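Local atomic coordinates of trehalose-6-phosphate phosphatase related protein (Thermoplasma acidophilum, PDB entry 1U02), a protein that removes the phosphate from trehalose 6-phosphate to give free trehalose, a magnesium-dependent step of trehalose biosynthesis. Residues F85-T96 against I108-Y117. Sequence-based numbering, arbitrary orientation.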
loop_
_atom_site.group_PDB
_atom_site.type_symbol
_atom_site.label_atom_id
_atom_site.label_comp_id
_atom_site.label_asym_id
_atom_site.label_seq_id
_atom_site.Cartn_x
_atom_site.Cartn_y
_atom_site.Cartn_z
ATOM N N PHE A 85 -8.873 -12.084 -11.973
ATOM C CA PHE A 85 -9.532 -12.139 -10.669
ATOM C C PHE A 85 -10.635 -11.105 -10.425
ATOM O O PHE A 85 -11.224 -11.079 -9.347
ATOM C CB PHE A 85 -8.481 -12.015 -9.558
ATOM C CG PHE A 85 -7.619 -13.234 -9.399
ATOM C CD1 PHE A 85 -8.023 -14.287 -8.576
ATOM C CD2 PHE A 85 -6.405 -13.341 -10.077
ATOM C CE1 PHE A 85 -7.228 -15.430 -8.427
ATOM C CE2 PHE A 85 -5.600 -14.481 -9.936
ATOM C CZ PHE A 85 -6.015 -15.526 -9.108
ATOM N N LEU A 86 -10.919 -10.256 -11.407
ATOM C CA LEU A 86 -11.955 -9.241 -11.228
ATOM C C LEU A 86 -13.323 -9.816 -10.839
ATOM O O LEU A 86 -13.978 -9.307 -9.931
ATOM C CB LEU A 86 -12.093 -8.383 -12.494
ATOM C CG LEU A 86 -10.898 -7.475 -12.810
ATOM C CD1 LEU A 86 -11.135 -6.732 -14.122
ATOM C CD2 LEU A 86 -10.692 -6.482 -11.669
ATOM N N GLY A 87 -13.758 -10.870 -11.520
ATOM C CA GLY A 87 -15.046 -11.456 -11.185
ATOM C C GLY A 87 -15.030 -12.120 -9.817
ATOM O O GLY A 87 -16.039 -12.143 -9.107
ATOM N N VAL A 88 -13.874 -12.655 -9.440
ATOM C CA VAL A 88 -13.718 -13.334 -8.159
ATOM C C VAL A 88 -13.972 -12.412 -6.972
ATOM O O VAL A 88 -14.779 -12.718 -6.097
ATOM C CB VAL A 88 -12.305 -13.939 -8.028
ATOM C CG1 VAL A 88 -12.150 -14.612 -6.673
ATOM C CG2 VAL A 88 -12.081 -14.945 -9.141
ATOM N N PHE A 89 -13.287 -11.278 -6.939
ATOM C CA PHE A 89 -13.476 -10.362 -5.833
ATOM C C PHE A 89 -14.877 -9.769 -5.768
ATOM O O PHE A 89 -15.339 -9.395 -4.690
ATOM C CB PHE A 89 -12.387 -9.297 -5.868
ATOM C CG PHE A 89 -11.059 -9.828 -5.436
ATOM C CD1 PHE A 89 -10.841 -10.151 -4.097
ATOM C CD2 PHE A 89 -10.054 -10.092 -6.363
ATOM C CE1 PHE A 89 -9.636 -10.737 -3.685
ATOM C CE2 PHE A 89 -8.847 -10.677 -5.961
ATOM C CZ PHE A 89 -8.641 -11.000 -4.618
ATOM N N ASP A 90 -15.562 -9.699 -6.908
ATOM C CA ASP A 90 -16.937 -9.202 -6.903
ATOM C C ASP A 90 -17.785 -10.221 -6.140
ATOM O O ASP A 90 -18.603 -9.858 -5.293
ATOM C CB ASP A 90 -17.495 -9.060 -8.323
ATOM C CG ASP A 90 -16.928 -7.859 -9.060
ATOM O OD1 ASP A 90 -16.657 -6.828 -8.404
ATOM O OD2 ASP A 90 -16.769 -7.943 -10.299
ATOM N N ARG A 91 -17.574 -11.500 -6.443
ATOM C CA ARG A 91 -18.314 -12.578 -5.796
ATOM C C ARG A 91 -17.965 -12.684 -4.312
ATOM O O ARG A 91 -18.837 -12.941 -3.479
ATOM C CB ARG A 91 -18.033 -13.919 -6.488
ATOM C CG ARG A 91 -18.485 -13.970 -7.949
ATOM C CD ARG A 91 -18.725 -15.409 -8.437
ATOM N NE ARG A 91 -17.499 -16.194 -8.591
ATOM C CZ ARG A 91 -16.590 -16.002 -9.546
ATOM N NH1 ARG A 91 -16.757 -15.042 -10.450
ATOM N NH2 ARG A 91 -15.513 -16.776 -9.602
ATOM N N ILE A 92 -16.691 -12.491 -3.983
ATOM C CA ILE A 92 -16.263 -12.567 -2.589
ATOM C C ILE A 92 -16.987 -11.516 -1.757
ATOM O O ILE A 92 -17.469 -11.806 -0.661
ATOM C CB ILE A 92 -14.732 -12.375 -2.466
ATOM C CG1 ILE A 92 -14.020 -13.606 -3.041
ATOM C CG2 ILE A 92 -14.338 -12.159 -1.003
ATOM C CD1 ILE A 92 -12.512 -13.470 -3.128
ATOM N N TYR A 93 -17.072 -10.299 -2.280
ATOM C CA TYR A 93 -17.746 -9.228 -1.564
ATOM C C TYR A 93 -19.233 -9.539 -1.421
ATOM O O TYR A 93 -19.817 -9.372 -0.351
ATOM C CB TYR A 93 -17.585 -7.894 -2.297
ATOM C CG TYR A 93 -18.276 -6.773 -1.569
ATOM C CD1 TYR A 93 -17.768 -6.285 -0.371
ATOM C CD2 TYR A 93 -19.484 -6.254 -2.034
ATOM C CE1 TYR A 93 -18.447 -5.310 0.360
ATOM C CE2 TYR A 93 -20.173 -5.278 -1.312
ATOM C CZ TYR A 93 -19.647 -4.817 -0.116
ATOM O OH TYR A 93 -20.336 -3.887 0.625
ATOM N N GLU A 94 -19.847 -9.983 -2.507
ATOM C CA GLU A 94 -21.268 -10.300 -2.477
ATOM C C GLU A 94 -21.590 -11.385 -1.458
ATOM O O GLU A 94 -22.586 -11.293 -0.734
ATOM C CB GLU A 94 -21.744 -10.735 -3.866
ATOM C CG GLU A 94 -23.202 -11.168 -3.916
ATOM C CD GLU A 94 -24.137 -10.182 -3.228
ATOM O OE1 GLU A 94 -24.075 -8.971 -3.541
ATOM O OE2 GLU A 94 -24.938 -10.620 -2.374
ATOM N N ASP A 95 -20.740 -12.404 -1.383
ATOM C CA ASP A 95 -20.985 -13.499 -0.461
ATOM C C ASP A 95 -20.581 -13.218 0.982
ATOM O O ASP A 95 -21.003 -13.929 1.887
ATOM C CB ASP A 95 -20.285 -14.776 -0.954
ATOM C CG ASP A 95 -20.786 -15.235 -2.328
ATOM O OD1 ASP A 95 -21.924 -14.886 -2.709
ATOM O OD2 ASP A 95 -20.044 -15.964 -3.024
ATOM N N THR A 96 -19.784 -12.180 1.213
ATOM C CA THR A 96 -19.351 -11.901 2.578
ATOM C C THR A 96 -19.782 -10.554 3.159
ATOM O O THR A 96 -19.597 -10.311 4.354
ATOM C CB THR A 96 -17.807 -11.999 2.697
ATOM O OG1 THR A 96 -17.196 -10.974 1.903
ATOM C CG2 THR A 96 -17.319 -13.362 2.219
ATOM N N ILE A 108 -15.940 -3.850 6.127
ATOM C CA ILE A 108 -15.465 -4.508 4.917
ATOM C C ILE A 108 -15.240 -3.464 3.828
ATOM O O ILE A 108 -16.153 -2.737 3.450
ATOM C CB ILE A 108 -16.489 -5.575 4.444
ATOM C CG1 ILE A 108 -16.642 -6.653 5.524
ATOM C CG2 ILE A 108 -16.020 -6.233 3.151
ATOM C CD1 ILE A 108 -17.749 -7.666 5.253
ATOM N N TYR A 109 -14.008 -3.385 3.347
ATOM C CA TYR A 109 -13.651 -2.428 2.311
ATOM C C TYR A 109 -13.470 -3.171 0.999
ATOM O O TYR A 109 -12.535 -3.954 0.835
ATOM C CB TYR A 109 -12.366 -1.706 2.701
ATOM C CG TYR A 109 -12.511 -0.910 3.978
ATOM C CD1 TYR A 109 -12.891 0.429 3.947
ATOM C CD2 TYR A 109 -12.270 -1.498 5.215
ATOM C CE1 TYR A 109 -13.022 1.171 5.125
ATOM C CE2 TYR A 109 -12.397 -0.767 6.400
ATOM C CZ TYR A 109 -12.772 0.565 6.347
ATOM O OH TYR A 109 -12.893 1.291 7.519
ATOM N N ARG A 110 -14.386 -2.918 0.073
ATOM C CA ARG A 110 -14.372 -3.558 -1.229
ATOM C C ARG A 110 -13.487 -2.841 -2.235
ATOM O O ARG A 110 -13.506 -1.617 -2.326
ATOM C CB ARG A 110 -15.799 -3.634 -1.777
ATOM C CG ARG A 110 -15.898 -4.212 -3.173
ATOM C CD ARG A 110 -17.326 -4.127 -3.680
ATOM N NE ARG A 110 -17.509 -4.844 -4.937
ATOM C CZ ARG A 110 -18.688 -5.029 -5.525
ATOM N NH1 ARG A 110 -19.792 -4.546 -4.966
ATOM N NH2 ARG A 110 -18.762 -5.699 -6.669
ATOM N N LYS A 111 -12.712 -3.619 -2.987
ATOM C CA LYS A 111 -11.838 -3.081 -4.025
ATOM C C LYS A 111 -11.896 -4.063 -5.194
ATOM O O LYS A 111 -12.252 -5.224 -5.006
ATOM C CB LYS A 111 -10.412 -2.937 -3.494
ATOM C CG LYS A 111 -10.368 -2.034 -2.273
ATOM C CD LYS A 111 -9.036 -1.992 -1.585
ATOM C CE LYS A 111 -9.189 -1.242 -0.266
ATOM N NZ LYS A 111 -7.896 -0.883 0.349
ATOM N N ASN A 112 -11.553 -3.611 -6.394
ATOM C CA ASN A 112 -11.612 -4.496 -7.553
ATOM C C ASN A 112 -10.750 -5.752 -7.443
ATOM O O ASN A 112 -11.132 -6.810 -7.948
ATOM C CB ASN A 112 -11.244 -3.736 -8.830
ATOM C CG ASN A 112 -12.239 -2.647 -9.160
ATOM O OD1 ASN A 112 -13.435 -2.801 -8.924
ATOM N ND2 ASN A 112 -11.755 -1.546 -9.722
ATOM N N LEU A 113 -9.596 -5.648 -6.792
ATOM C CA LEU A 113 -8.722 -6.812 -6.661
ATOM C C LEU A 113 -8.387 -7.186 -5.223
ATOM O O LEU A 113 -7.342 -7.783 -4.952
ATOM C CB LEU A 113 -7.430 -6.602 -7.459
ATOM C CG LEU A 113 -7.654 -6.558 -8.980
ATOM C CD1 LEU A 113 -6.361 -6.192 -9.705
ATOM C CD2 LEU A 113 -8.177 -7.917 -9.450
ATOM N N ALA A 114 -9.279 -6.849 -4.302
ATOM C CA ALA A 114 -9.057 -7.188 -2.901
ATOM C C ALA A 114 -10.254 -6.807 -2.056
ATOM O O ALA A 114 -11.008 -5.900 -2.403
ATOM C CB ALA A 114 -7.805 -6.472 -2.368
ATOM N N VAL A 115 -10.433 -7.531 -0.959
ATOM C CA VAL A 115 -11.495 -7.245 -0.005
ATOM C C VAL A 115 -10.779 -7.251 1.329
ATOM O O VAL A 115 -10.195 -8.259 1.737
ATOM C CB VAL A 115 -12.609 -8.309 -0.000
ATOM C CG1 VAL A 115 -13.656 -7.941 1.049
ATOM C CG2 VAL A 115 -13.257 -8.387 -1.379
ATOM N N LEU A 116 -10.809 -6.108 1.997
ATOM C CA LEU A 116 -10.136 -5.950 3.271
ATOM C C LEU A 116 -11.131 -5.976 4.427
ATOM O O LEU A 116 -12.111 -5.229 4.433
ATOM C CB LEU A 116 -9.347 -4.632 3.248
ATOM C CG LEU A 116 -8.445 -4.234 4.420
ATOM C CD1 LEU A 116 -7.397 -3.232 3.940
ATOM C CD2 LEU A 116 -9.288 -3.639 5.529
ATOM N N TYR A 117 -10.885 -6.860 5.387
ATOM C CA TYR A 117 -11.744 -6.979 6.555
ATOM C C TYR A 117 -11.013 -6.303 7.712
ATOM O O TYR A 117 -9.906 -6.713 8.077
ATOM C CB TYR A 117 -12.003 -8.460 6.867
ATOM C CG TYR A 117 -12.663 -9.203 5.723
ATOM C CD1 TYR A 117 -14.052 -9.303 5.632
ATOM C CD2 TYR A 117 -11.898 -9.752 4.699
ATOM C CE1 TYR A 117 -14.664 -9.933 4.543
ATOM C CE2 TYR A 117 -12.491 -10.382 3.608
ATOM C CZ TYR A 117 -13.871 -10.470 3.533
ATOM O OH TYR A 117 -14.445 -11.090 2.448
HETATM O O HOH W 1 -13.776 -6.849 -8.771
HETATM O O HOH W 2 -14.560 -6.858 -4.034
HETATM O O HOH W 3 -15.195 -5.916 -6.290
HETATM O O HOH W 4 -18.967 -2.479 2.484
#
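Phe89 is one of two large bumps on helix 86-96, Tyr93 being the other, and it lies flat against the type I turn of the beta hairpin 108-117. Helix and hairpin belong to the small alpha/beta cap of this HAD-family phosphatase, in which helices cover one side of a four-stranded antiparallel sheet; on the opposite side of the hairpin Lys111 extends toward the magnesium site and pairs with Glu51. The peptide joining Leu113 to Ala114 spans one face of the Phe89 ring, Leu113 C and Ala114 N both over its centre, and Leu113 O comes to 3.4 Å from Phe89 CE2. Val115 CG2 sits at the edge of that ring, 4.0 Å from Phe89 CD1, and also packs on Ile92 CG2. Cutting Phe89 back to alanine removes the ring, and a gap would probably open beneath the turn, with nothing flat left against the Leu113-Ala114 peptide. One helical turn earlier, Leu86 CD2 butts against Leu113 CD2 at 3.6 Å.

Farther along, Tyr93 swings its ring away from its own backbone N (chi1 -180°) and under the extended Arg110 chain. Arg110 CD sits over the ring face, 3.7 Å from the centroid in a CH-pi contact, while Ile108 CG2 plugs the edge near CE1. The guanidinium runs on past the CD2 side of the ring, with Tyr93 CB under one of its faces, and its plane is tilted 23° from the ring's. Arg110 NH2 reaches Asp90 OD1 at 3.0 Å in a salt bridge that lies in the guanidinium plane but meets OD1 from above the carboxylate plane. Water 3 ties Arg110 NE to the same OD1. Waters 1 and 2 sit between backbone carbonyls, within bonding distance of Leu86 O and Asn112 O, and of Phe89 O and Lys111 O. At the helix's C-terminal end Tyr117 OH donates to Thr96 OG1 at 2.8 Å, and that hydroxyl in turn donates a hydrogen bond to Ile92 O, 2.7 Å from Thr96 OG1.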